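Local coordinates for protein CELL division inhibitor (Pyrococcus furiosus, PDB 1G3Q) that binds adenine nucleotide with magnesium and probably hydrolyses ATP, as a MinD-type ATPase of the P-loop family linked to cell division, at residues V140-I145 with L170-R175; A195-D200 with A223-K228; D150-G155 with V188-L193; I5-G10 with E136-T141. All coordinates share one frame; numbering follows the deposited sequence.

Contact 1: residues V140-I145 with L170-R175. With ADP (adenosine-5'-diphosphate), chain C.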
# COMPACT_ATOMS: atom_id res chain seq x y z
N VAL A 140 7.45 -3.49 2.52
CA VAL A 140 6.87 -3.55 3.85
C VAL A 140 7.23 -4.91 4.45
O VAL A 140 6.99 -5.95 3.83
CB VAL A 140 5.33 -3.42 3.81
CG1 VAL A 140 4.76 -3.54 5.21
CG2 VAL A 140 4.95 -2.07 3.20
N THR A 141 7.81 -4.89 5.64
CA THR A 141 8.22 -6.13 6.29
C THR A 141 8.10 -6.04 7.80
O THR A 141 7.96 -4.96 8.37
CB THR A 141 9.68 -6.46 5.95
OG1 THR A 141 10.05 -7.71 6.55
CG2 THR A 141 10.60 -5.37 6.49
N ASN A 142 8.14 -7.20 8.45
CA ASN A 142 8.09 -7.27 9.90
C ASN A 142 9.50 -7.64 10.37
O ASN A 142 10.34 -8.02 9.55
CB ASN A 142 7.07 -8.31 10.36
CG ASN A 142 5.66 -7.97 9.92
OD1 ASN A 142 5.28 -6.79 9.85
ND2 ASN A 142 4.86 -8.99 9.63
N PRO A 143 9.78 -7.52 11.68
CA PRO A 143 11.10 -7.84 12.24
C PRO A 143 11.51 -9.31 12.25
O PRO A 143 12.33 -9.72 13.07
CB PRO A 143 11.02 -7.26 13.66
CG PRO A 143 9.99 -6.17 13.54
CD PRO A 143 8.95 -6.83 12.68
N GLU A 144 10.95 -10.12 11.35
CA GLU A 144 11.30 -11.54 11.27
C GLU A 144 12.29 -11.76 10.14
O GLU A 144 12.06 -11.29 9.02
CB GLU A 144 10.05 -12.39 11.01
CG GLU A 144 9.06 -12.46 12.16
CD GLU A 144 7.85 -13.32 11.82
OE1 GLU A 144 7.13 -12.98 10.86
OE2 GLU A 144 7.63 -14.34 12.51
N ILE A 145 13.37 -12.47 10.41
CA ILE A 145 14.38 -12.72 9.39
C ILE A 145 13.77 -13.31 8.12
O ILE A 145 14.11 -12.89 7.01
CB ILE A 145 15.51 -13.65 9.90
CG1 ILE A 145 16.62 -13.75 8.85
CG2 ILE A 145 14.96 -15.03 10.22
CD1 ILE A 145 17.23 -12.41 8.46
N LEU A 170 9.82 -0.91 8.43
CA LEU A 170 9.88 -1.98 9.41
C LEU A 170 8.63 -1.81 10.26
O LEU A 170 8.60 -1.01 11.19
CB LEU A 170 11.13 -1.85 10.28
CG LEU A 170 11.37 -2.96 11.31
CD1 LEU A 170 11.54 -4.29 10.60
CD2 LEU A 170 12.61 -2.63 12.13
N ASN A 171 7.60 -2.57 9.93
CA ASN A 171 6.33 -2.48 10.64
C ASN A 171 6.17 -3.47 11.78
O ASN A 171 6.83 -4.52 11.82
CB ASN A 171 5.18 -2.63 9.64
CG ASN A 171 3.82 -2.38 10.28
OD1 ASN A 171 3.66 -1.47 11.09
ND2 ASN A 171 2.84 -3.19 9.90
N ARG A 172 5.30 -3.12 12.72
CA ARG A 172 5.00 -3.95 13.88
C ARG A 172 6.22 -4.20 14.76
O ARG A 172 6.38 -5.28 15.33
CB ARG A 172 4.39 -5.27 13.41
CG ARG A 172 3.38 -5.07 12.29
CD ARG A 172 2.39 -6.21 12.18
NE ARG A 172 1.54 -6.31 13.36
CZ ARG A 172 0.48 -7.11 13.45
NH1 ARG A 172 0.15 -7.87 12.42
NH2 ARG A 172 -0.23 -7.15 14.56
N TYR A 173 7.07 -3.19 14.88
CA TYR A 173 8.27 -3.31 15.70
C TYR A 173 7.92 -3.15 17.18
O TYR A 173 7.23 -2.20 17.56
CB TYR A 173 9.31 -2.27 15.31
CG TYR A 173 10.59 -2.39 16.10
CD1 TYR A 173 11.43 -3.49 15.95
CD2 TYR A 173 10.95 -1.42 17.04
CE1 TYR A 173 12.59 -3.64 16.71
CE2 TYR A 173 12.11 -1.55 17.80
CZ TYR A 173 12.92 -2.66 17.63
OH TYR A 173 14.07 -2.80 18.38
N GLY A 174 8.39 -4.07 18.00
CA GLY A 174 8.11 -4.01 19.43
C GLY A 174 7.05 -5.01 19.82
O GLY A 174 6.67 -5.11 20.99
N ARG A 175 6.57 -5.76 18.84
CA ARG A 175 5.54 -6.77 19.06
C ARG A 175 6.10 -7.94 19.86
O ARG A 175 5.37 -8.61 20.59
CB ARG A 175 5.01 -7.27 17.72
CG ARG A 175 3.79 -8.16 17.81
CD ARG A 175 3.39 -8.67 16.43
NE ARG A 175 2.09 -9.33 16.44
CZ ARG A 175 1.55 -9.94 15.38
NH1 ARG A 175 0.36 -10.51 15.48
NH2 ARG A 175 2.22 -9.99 14.23
PB ADP C . -1.58 -6.98 4.92
O1B ADP C . -2.11 -8.32 4.74
O2B ADP C . -0.12 -6.99 4.75
O3B ADP C . -2.25 -5.79 3.97
PA ADP C . -2.74 -5.48 7.02
O1A ADP C . -4.13 -5.70 6.82
O2A ADP C . -2.29 -4.16 6.64
O3A ADP C . -1.85 -6.53 6.37
O5' ADP C . -2.50 -5.65 8.49
C5' ADP C . -2.83 -6.88 9.25
C4' ADP C . -3.43 -6.57 10.57
O4' ADP C . -2.43 -6.10 11.52
C3' ADP C . -4.47 -5.50 10.56
O3' ADP C . -5.60 -5.90 11.34
C2' ADP C . -3.85 -4.28 11.18
O2' ADP C . -4.73 -3.43 11.91
C1' ADP C . -2.80 -4.80 12.07
N9 ADP C . -1.54 -4.01 12.05
C8 ADP C . -0.67 -3.63 11.02
N7 ADP C . 0.36 -2.92 11.38
C5 ADP C . 0.20 -2.80 12.74
C6 ADP C . 0.97 -2.14 13.74
N6 ADP C . 2.08 -1.49 13.40
N1 ADP C . 0.52 -2.20 15.06
C2 ADP C . -0.63 -2.87 15.38
N3 ADP C . -1.42 -3.52 14.49
C4 ADP C . -0.95 -3.45 13.18
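The pyrrolidine ring of Pro143 lies between Leu170 and Tyr173. Its CG packs 3.8 Å from Leu170 CD1 and meets the Tyr173 ring at the edge, in the plane of that ring. Leu170 CG stands anti to the backbone N (chi1 -177°), and both it and CD1 come up to the proline CG. The backbones are joined by the hydrogen bond from Asn171 N to Thr141 O, 2.9 Å long. The amide of Asn171 meets the adenine: OD1 accepts from ADP N6 at 2.8 Å, while ND2 donates to ADP N7 at 2.9 Å and also bonds Thr14 O, which helps hold the amide's rotation. The guanidinium of Arg172 lies between two layers, with ADP C4 3.6 Å above one face toward the rim and Arg175 NH2 over the centre of the opposite face; the salt bridge from its NE to Glu199 probably eases the closeness of the two arginines. Strand 136-141 ends here beside its parallel neighbour 164-173, and helix 145-160 makes the crossover between them. Leu170 and Tyr173 also touch helix 182-189, and strand 193-198 lies next to 164-173 in the sheet, on the side away from 136-141.

Contact 2: residues A195-D200 with A223-K228. With ADP (adenosine-5'-diphosphate), chain C.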
# COMPACT_ATOMS: atom_id res chain seq x y z
N ALA A 195 11.30 4.05 7.52
CA ALA A 195 10.50 4.28 8.71
C ALA A 195 10.26 3.03 9.52
O ALA A 195 10.18 1.92 8.99
CB ALA A 195 9.15 4.90 8.33
N VAL A 196 10.17 3.22 10.83
CA VAL A 196 9.90 2.14 11.75
C VAL A 196 8.51 2.43 12.29
O VAL A 196 8.29 3.47 12.92
CB VAL A 196 10.89 2.11 12.94
CG1 VAL A 196 10.54 0.98 13.89
CG2 VAL A 196 12.31 1.93 12.42
N ILE A 197 7.56 1.55 12.00
CA ILE A 197 6.19 1.72 12.49
C ILE A 197 6.07 0.75 13.66
O ILE A 197 6.14 -0.47 13.49
CB ILE A 197 5.15 1.34 11.41
CG1 ILE A 197 5.41 2.11 10.11
CG2 ILE A 197 3.74 1.66 11.93
CD1 ILE A 197 5.31 3.63 10.24
N PRO A 198 5.90 1.28 14.87
CA PRO A 198 5.79 0.42 16.04
C PRO A 198 4.49 -0.37 16.11
O PRO A 198 3.49 -0.00 15.49
CB PRO A 198 5.93 1.40 17.20
CG PRO A 198 5.21 2.61 16.66
CD PRO A 198 5.76 2.70 15.25
N GLU A 199 4.53 -1.48 16.85
CA GLU A 199 3.34 -2.29 17.07
C GLU A 199 2.53 -1.32 17.93
O GLU A 199 3.02 -0.85 18.96
CB GLU A 199 3.69 -3.55 17.87
CG GLU A 199 2.52 -4.50 18.15
CD GLU A 199 1.88 -5.02 16.88
OE1 GLU A 199 2.56 -5.06 15.83
OE2 GLU A 199 0.69 -5.40 16.93
N ASP A 200 1.32 -1.00 17.50
CA ASP A 200 0.52 -0.04 18.25
C ASP A 200 -0.97 -0.33 18.14
O ASP A 200 -1.54 -0.30 17.05
CB ASP A 200 0.81 1.37 17.71
CG ASP A 200 0.17 2.47 18.54
OD1 ASP A 200 -0.69 2.18 19.39
OD2 ASP A 200 0.53 3.65 18.32
N ALA A 223 0.62 6.85 14.57
CA ALA A 223 0.24 7.99 13.75
C ALA A 223 1.45 8.86 13.44
O ALA A 223 1.69 9.22 12.29
CB ALA A 223 -0.82 8.84 14.47
N LYS A 224 2.22 9.19 14.47
CA LYS A 224 3.40 10.02 14.28
C LYS A 224 4.44 9.39 13.36
O LYS A 224 5.08 10.09 12.57
CB LYS A 224 4.01 10.37 15.64
CG LYS A 224 3.15 11.35 16.44
CD LYS A 224 3.62 11.50 17.88
CE LYS A 224 2.79 12.57 18.60
NZ LYS A 224 3.07 12.63 20.07
N ALA A 225 4.62 8.08 13.44
CA ALA A 225 5.58 7.39 12.59
C ALA A 225 5.15 7.49 11.12
O ALA A 225 5.97 7.68 10.23
CB ALA A 225 5.73 5.94 13.01
N PHE A 226 3.84 7.36 10.87
CA PHE A 226 3.35 7.45 9.50
C PHE A 226 3.49 8.86 8.93
O PHE A 226 3.71 9.02 7.73
CB PHE A 226 1.89 6.98 9.42
CG PHE A 226 1.74 5.50 9.26
CD1 PHE A 226 1.08 4.74 10.22
CD2 PHE A 226 2.29 4.85 8.15
CE1 PHE A 226 0.96 3.36 10.08
CE2 PHE A 226 2.18 3.47 8.00
CZ PHE A 226 1.51 2.72 8.96
N VAL A 227 3.35 9.87 9.78
CA VAL A 227 3.50 11.25 9.33
C VAL A 227 4.95 11.44 8.87
O VAL A 227 5.20 12.06 7.85
CB VAL A 227 3.18 12.26 10.45
CG1 VAL A 227 3.53 13.68 10.00
CG2 VAL A 227 1.69 12.19 10.80
N LYS A 228 5.89 10.88 9.64
CA LYS A 228 7.31 10.97 9.30
C LYS A 228 7.58 10.21 8.01
O LYS A 228 8.37 10.66 7.17
CB LYS A 228 8.18 10.42 10.43
CG LYS A 228 8.17 11.29 11.68
CD LYS A 228 9.19 10.81 12.71
CE LYS A 228 9.18 11.70 13.95
NZ LYS A 228 10.24 11.32 14.93
PB ADP C . -1.58 -6.98 4.92
O1B ADP C . -2.11 -8.32 4.74
O2B ADP C . -0.12 -6.99 4.75
O3B ADP C . -2.25 -5.79 3.97
PA ADP C . -2.74 -5.48 7.02
O1A ADP C . -4.13 -5.70 6.82
O2A ADP C . -2.29 -4.16 6.64
O3A ADP C . -1.85 -6.53 6.37
O5' ADP C . -2.50 -5.65 8.49
C5' ADP C . -2.83 -6.88 9.25
C4' ADP C . -3.43 -6.57 10.57
O4' ADP C . -2.43 -6.10 11.52
C3' ADP C . -4.47 -5.50 10.56
O3' ADP C . -5.60 -5.90 11.34
C2' ADP C . -3.85 -4.28 11.18
O2' ADP C . -4.73 -3.43 11.91
C1' ADP C . -2.80 -4.80 12.07
N9 ADP C . -1.54 -4.01 12.05
C8 ADP C . -0.67 -3.63 11.02
N7 ADP C . 0.36 -2.92 11.38
C5 ADP C . 0.20 -2.80 12.74
C6 ADP C . 0.97 -2.14 13.74
N6 ADP C . 2.08 -1.49 13.40
N1 ADP C . 0.52 -2.20 15.06
C2 ADP C . -0.63 -2.87 15.38
N3 ADP C . -1.42 -3.52 14.49
C4 ADP C . -0.95 -3.45 13.18
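Apolar packing carries the contact between Ile197 and the pair Ala225 and Phe226. The CD1 of Ile197 sits 3.6 Å from Ala225 CB, and its CG2 reaches Phe226 CE1 at 3.7 Å. Pro198 adds its CD, 3.9 Å from the same alanine methyl, which also faces the carbonyl O of Val196. One CH-pi contact goes with this packing: Ile197 CD1 stands over the centre of the Phe226 ring, 3.9 Å from its centroid and 13° off the ring normal, with the two side chains crossing at about a right angle. In this alpha-beta-alpha layered fold, the contact lays helix 221-235 on the edge strand 193-198, their short segments running nearly antiparallel at 162°; helix 16-29, which follows the P-loop, packs on Phe226 as well. Polar bonds are made to the nucleotide and at helix starts. Pro198 O accepts from ADP N6 at 2.9 Å, and Asp200 N donates to ADP N1 at 2.8 Å with an N-H...N angle of 172°, so the backbone reads the Watson-Crick edge of adenine. Asp200 is the N-cap of helix 201-209, its OD1 taking Ala202 N, while OD2 accepts from Gly222 N near the start of helix 221-235.

Contact 3: residues D150-G155 with V188-L193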
# COMPACT_ATOMS: atom_id res chain seq x y z
N ASP A 150 12.45 -12.75 2.59
CA ASP A 150 11.43 -12.94 1.56
C ASP A 150 11.11 -11.61 0.88
O ASP A 150 11.04 -11.54 -0.35
CB ASP A 150 10.15 -13.52 2.18
CG ASP A 150 10.26 -15.01 2.43
OD1 ASP A 150 11.38 -15.55 2.31
OD2 ASP A 150 9.23 -15.65 2.74
N THR A 151 10.92 -10.56 1.67
CA THR A 151 10.62 -9.24 1.13
C THR A 151 11.79 -8.73 0.30
O THR A 151 11.61 -8.07 -0.72
CB THR A 151 10.30 -8.24 2.25
OG1 THR A 151 9.20 -8.73 3.03
CG2 THR A 151 9.93 -6.88 1.67
N MET A 152 13.00 -9.04 0.76
CA MET A 152 14.21 -8.64 0.05
C MET A 152 14.16 -9.21 -1.36
O MET A 152 14.42 -8.51 -2.34
CB MET A 152 15.44 -9.17 0.78
CG MET A 152 16.76 -8.79 0.14
SD MET A 152 18.10 -9.78 0.83
CE MET A 152 17.79 -9.55 2.60
N LYS A 153 13.82 -10.49 -1.45
CA LYS A 153 13.73 -11.17 -2.74
C LYS A 153 12.75 -10.47 -3.67
O LYS A 153 13.01 -10.33 -4.86
CB LYS A 153 13.30 -12.63 -2.54
CG LYS A 153 14.35 -13.49 -1.83
CD LYS A 153 13.89 -14.93 -1.73
CE LYS A 153 14.95 -15.81 -1.08
NZ LYS A 153 14.48 -17.22 -0.95
N VAL A 154 11.62 -10.03 -3.12
CA VAL A 154 10.62 -9.33 -3.92
C VAL A 154 11.24 -8.04 -4.44
O VAL A 154 11.09 -7.70 -5.61
CB VAL A 154 9.36 -9.00 -3.09
CG1 VAL A 154 8.40 -8.17 -3.92
CG2 VAL A 154 8.70 -10.28 -2.62
N GLY A 155 11.95 -7.34 -3.57
CA GLY A 155 12.59 -6.10 -3.96
C GLY A 155 13.57 -6.30 -5.10
O GLY A 155 13.63 -5.51 -6.05
N VAL A 188 20.26 -6.06 6.87
CA VAL A 188 19.79 -7.26 6.18
C VAL A 188 19.10 -6.95 4.86
O VAL A 188 19.41 -7.54 3.83
CB VAL A 188 18.79 -8.05 7.06
CG1 VAL A 188 18.20 -9.21 6.27
CG2 VAL A 188 19.49 -8.57 8.30
N MET A 189 18.16 -6.01 4.90
CA MET A 189 17.40 -5.61 3.71
C MET A 189 18.22 -5.12 2.53
O MET A 189 17.86 -5.36 1.38
CB MET A 189 16.37 -4.54 4.09
CG MET A 189 15.25 -5.06 4.98
SD MET A 189 14.42 -6.47 4.22
CE MET A 189 13.53 -5.66 2.89
N GLU A 190 19.32 -4.42 2.82
CA GLU A 190 20.18 -3.88 1.77
C GLU A 190 19.59 -2.65 1.09
O GLU A 190 20.11 -2.19 0.07
CB GLU A 190 20.50 -4.96 0.73
CG GLU A 190 21.34 -6.11 1.26
CD GLU A 190 21.88 -7.00 0.16
OE1 GLU A 190 21.07 -7.61 -0.58
OE2 GLU A 190 23.11 -7.10 0.03
N VAL A 191 18.49 -2.14 1.64
CA VAL A 191 17.84 -0.95 1.11
C VAL A 191 17.59 -0.00 2.28
O VAL A 191 17.47 -0.44 3.42
CB VAL A 191 16.51 -1.28 0.40
CG1 VAL A 191 16.78 -2.08 -0.87
CG2 VAL A 191 15.59 -2.05 1.34
N PRO A 192 17.50 1.31 2.01
CA PRO A 192 17.27 2.31 3.05
C PRO A 192 16.04 2.08 3.92
O PRO A 192 14.95 1.80 3.42
CB PRO A 192 17.15 3.61 2.25
CG PRO A 192 17.99 3.35 1.04
CD PRO A 192 17.61 1.94 0.68
N LEU A 193 16.23 2.20 5.23
CA LEU A 193 15.14 2.06 6.18
C LEU A 193 14.45 3.42 6.18
O LEU A 193 15.00 4.40 6.68
CB LEU A 193 15.68 1.74 7.58
CG LEU A 193 14.66 1.76 8.72
CD1 LEU A 193 13.54 0.76 8.45
CD2 LEU A 193 15.36 1.43 10.03
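Met152 reaches from helix 145-160 to the end of helix 182-189, where its CG stands 3.8 Å from Met189 O. That CG is anti to the backbone N (chi1 -179°). The methyl CE beyond it points to Val188, but it is modelled too close to the backbone there, so its exact place is doubtful. On the buried side, Met189 folds at both chi2 and chi3 and brings its own CE within 4.0 Å of Thr151 CG2; the two side chains pass each other at a slant. Thr151 and Met189 both touch Leu139 of the sheet beneath, which makes this the better-enclosed half of the contact. The outer half is looser: exposed Glu190, which leaves the helix with a positive phi of 75°, sends OE1 to 3.9 Å from Met152 SD. An alanine in place of Met152 would probably open a gap against the end of helix 182-189, beside Met189 O, and leave Glu190 OE1 without its sulfur neighbour. No hydrogen bond or salt bridge crosses between the segments, and Thr151 OG1 is engaged instead with Cys147 O and Gly10 N. With no polar bond across it, the contact rests mainly on van der Waals packing, which is not directional.

Contact 4: residues I5-G10 with E136-T141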
# COMPACT_ATOMS: atom_id res chain seq x y z
N ILE A 5 3.53 4.29 -6.72
CA ILE A 5 4.28 3.49 -5.77
C ILE A 5 3.59 2.20 -5.35
O ILE A 5 2.46 2.23 -4.85
CB ILE A 5 4.56 4.31 -4.50
CG1 ILE A 5 5.20 5.66 -4.87
CG2 ILE A 5 5.46 3.53 -3.56
CD1 ILE A 5 5.44 6.58 -3.68
N SER A 6 4.26 1.08 -5.56
CA SER A 6 3.70 -0.21 -5.18
C SER A 6 4.09 -0.52 -3.73
O SER A 6 5.26 -0.46 -3.37
CB SER A 6 4.23 -1.32 -6.10
OG SER A 6 3.84 -1.10 -7.44
N ILE A 7 3.09 -0.83 -2.91
CA ILE A 7 3.30 -1.16 -1.50
C ILE A 7 3.35 -2.68 -1.51
O ILE A 7 2.33 -3.34 -1.69
CB ILE A 7 2.12 -0.67 -0.63
CG1 ILE A 7 1.84 0.80 -0.93
CG2 ILE A 7 2.44 -0.87 0.84
CD1 ILE A 7 3.03 1.72 -0.72
N VAL A 8 4.54 -3.24 -1.28
CA VAL A 8 4.73 -4.68 -1.37
C VAL A 8 5.32 -5.39 -0.16
O VAL A 8 5.77 -4.75 0.79
CB VAL A 8 5.62 -5.01 -2.58
CG1 VAL A 8 5.11 -4.28 -3.82
CG2 VAL A 8 7.06 -4.59 -2.29
N SER A 9 5.34 -6.71 -0.23
CA SER A 9 5.89 -7.53 0.84
C SER A 9 6.12 -8.97 0.39
O SER A 9 5.56 -9.43 -0.61
CB SER A 9 4.97 -7.54 2.05
OG SER A 9 5.54 -8.29 3.11
N GLY A 10 6.95 -9.68 1.15
CA GLY A 10 7.23 -11.07 0.84
C GLY A 10 6.16 -11.95 1.45
O GLY A 10 5.93 -13.07 1.01
N GLU A 136 7.70 2.81 -8.66
CA GLU A 136 8.50 2.78 -7.45
C GLU A 136 7.94 1.71 -6.53
O GLU A 136 6.77 1.35 -6.63
CB GLU A 136 8.43 4.13 -6.74
CG GLU A 136 8.86 5.32 -7.56
CD GLU A 136 8.49 6.64 -6.91
OE1 GLU A 136 8.68 6.77 -5.68
OE2 GLU A 136 8.01 7.55 -7.62
N ALA A 137 8.77 1.23 -5.61
CA ALA A 137 8.33 0.21 -4.67
C ALA A 137 8.73 0.53 -3.24
O ALA A 137 9.88 0.91 -2.96
CB ALA A 137 8.89 -1.15 -5.08
N LEU A 138 7.78 0.38 -2.33
CA LEU A 138 8.03 0.60 -0.91
C LEU A 138 7.86 -0.76 -0.27
O LEU A 138 6.75 -1.28 -0.18
CB LEU A 138 7.02 1.59 -0.32
CG LEU A 138 7.16 1.86 1.18
CD1 LEU A 138 8.52 2.48 1.46
CD2 LEU A 138 6.04 2.79 1.66
N LEU A 139 8.97 -1.34 0.18
CA LEU A 139 8.93 -2.66 0.79
C LEU A 139 8.38 -2.59 2.21
O LEU A 139 8.78 -1.74 3.00
CB LEU A 139 10.34 -3.27 0.82
CG LEU A 139 11.17 -3.18 -0.46
CD1 LEU A 139 12.47 -3.96 -0.27
CD2 LEU A 139 10.40 -3.74 -1.65
N VAL A 140 7.45 -3.49 2.52
CA VAL A 140 6.87 -3.55 3.85
C VAL A 140 7.23 -4.91 4.45
O VAL A 140 6.99 -5.95 3.83
CB VAL A 140 5.33 -3.42 3.81
CG1 VAL A 140 4.76 -3.54 5.21
CG2 VAL A 140 4.95 -2.07 3.20
N THR A 141 7.81 -4.89 5.64
CA THR A 141 8.22 -6.13 6.29
C THR A 141 8.10 -6.04 7.80
O THR A 141 7.96 -4.96 8.37
CB THR A 141 9.68 -6.46 5.95
OG1 THR A 141 10.05 -7.71 6.55
CG2 THR A 141 10.60 -5.37 6.49
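Ile5 stands beside Glu136 on one face of two adjoining parallel strands and can be followed outward from its CB. At the branch, CG2 goes anti to the backbone N, where it lies against Glu136 O and approaches Leu138 CB at 4.1 Å, while CG1 takes the place beside the backbone N (chi1 -52°). CG1 then meets the carboxylate of Glu136, 3.7 Å from OE1, and CD1 at the tip lies 3.8 Å from that same oxygen, whose salt bridge is to Arg3. An alanine here would probably open a gap beside Leu138 CB and leave the Glu136 carboxylate without the hydrocarbon that flanks it, free to shift about its link to Arg3. Farther along this face, Ile7 lies side by side with Leu138 and sets its CG2 3.6 Å from Val140 CG2. The other face carries Val8, whose CG2 packs 3.5 Å from Leu139 CD2. Between the faces runs the backbone ladder: Ser6 N to Glu136 O, Leu138 N to Ser6 O, Val8 N to Leu138 O and Val140 N to Val8 O. The last is the most bent, at 147°. Past the ladder, Ser9 OG comes 2.8 Å from Val140 O, with Lys11 O and Thr14 OG1 also nearby, so its one proton is not settled among them. This pairing forms the middle of the largely parallel sheet of a P-loop NTPase: strand 3-8 runs straight into the Walker A loop at Gly10, leading to Lys16 and Thr17 at the nucleotide.

Contacts 1, 2 and 4 lie along one sheet, in which strands 3-8, 136-141, 164-173 and 193-198 are successive parallel neighbours. Contact 4 opens first in the chain and is nearest its centre; contact 1 begins on the strand where it ends, sharing Val140 and Thr141, their centres about 14 Å apart. Contact 3, packing helices against the sheet, interleaves with contact 1 and lies centre to centre about 10 Å from contact 4. Contact 2 comes last, at the edge strand, its centre about 12 Å from that of contact 1. Contacts 1 and 2 both touch ADP, while contact 4 leads into the phosphate-binding loop, so the C-terminal ends of the strands bring base and phosphate sites together.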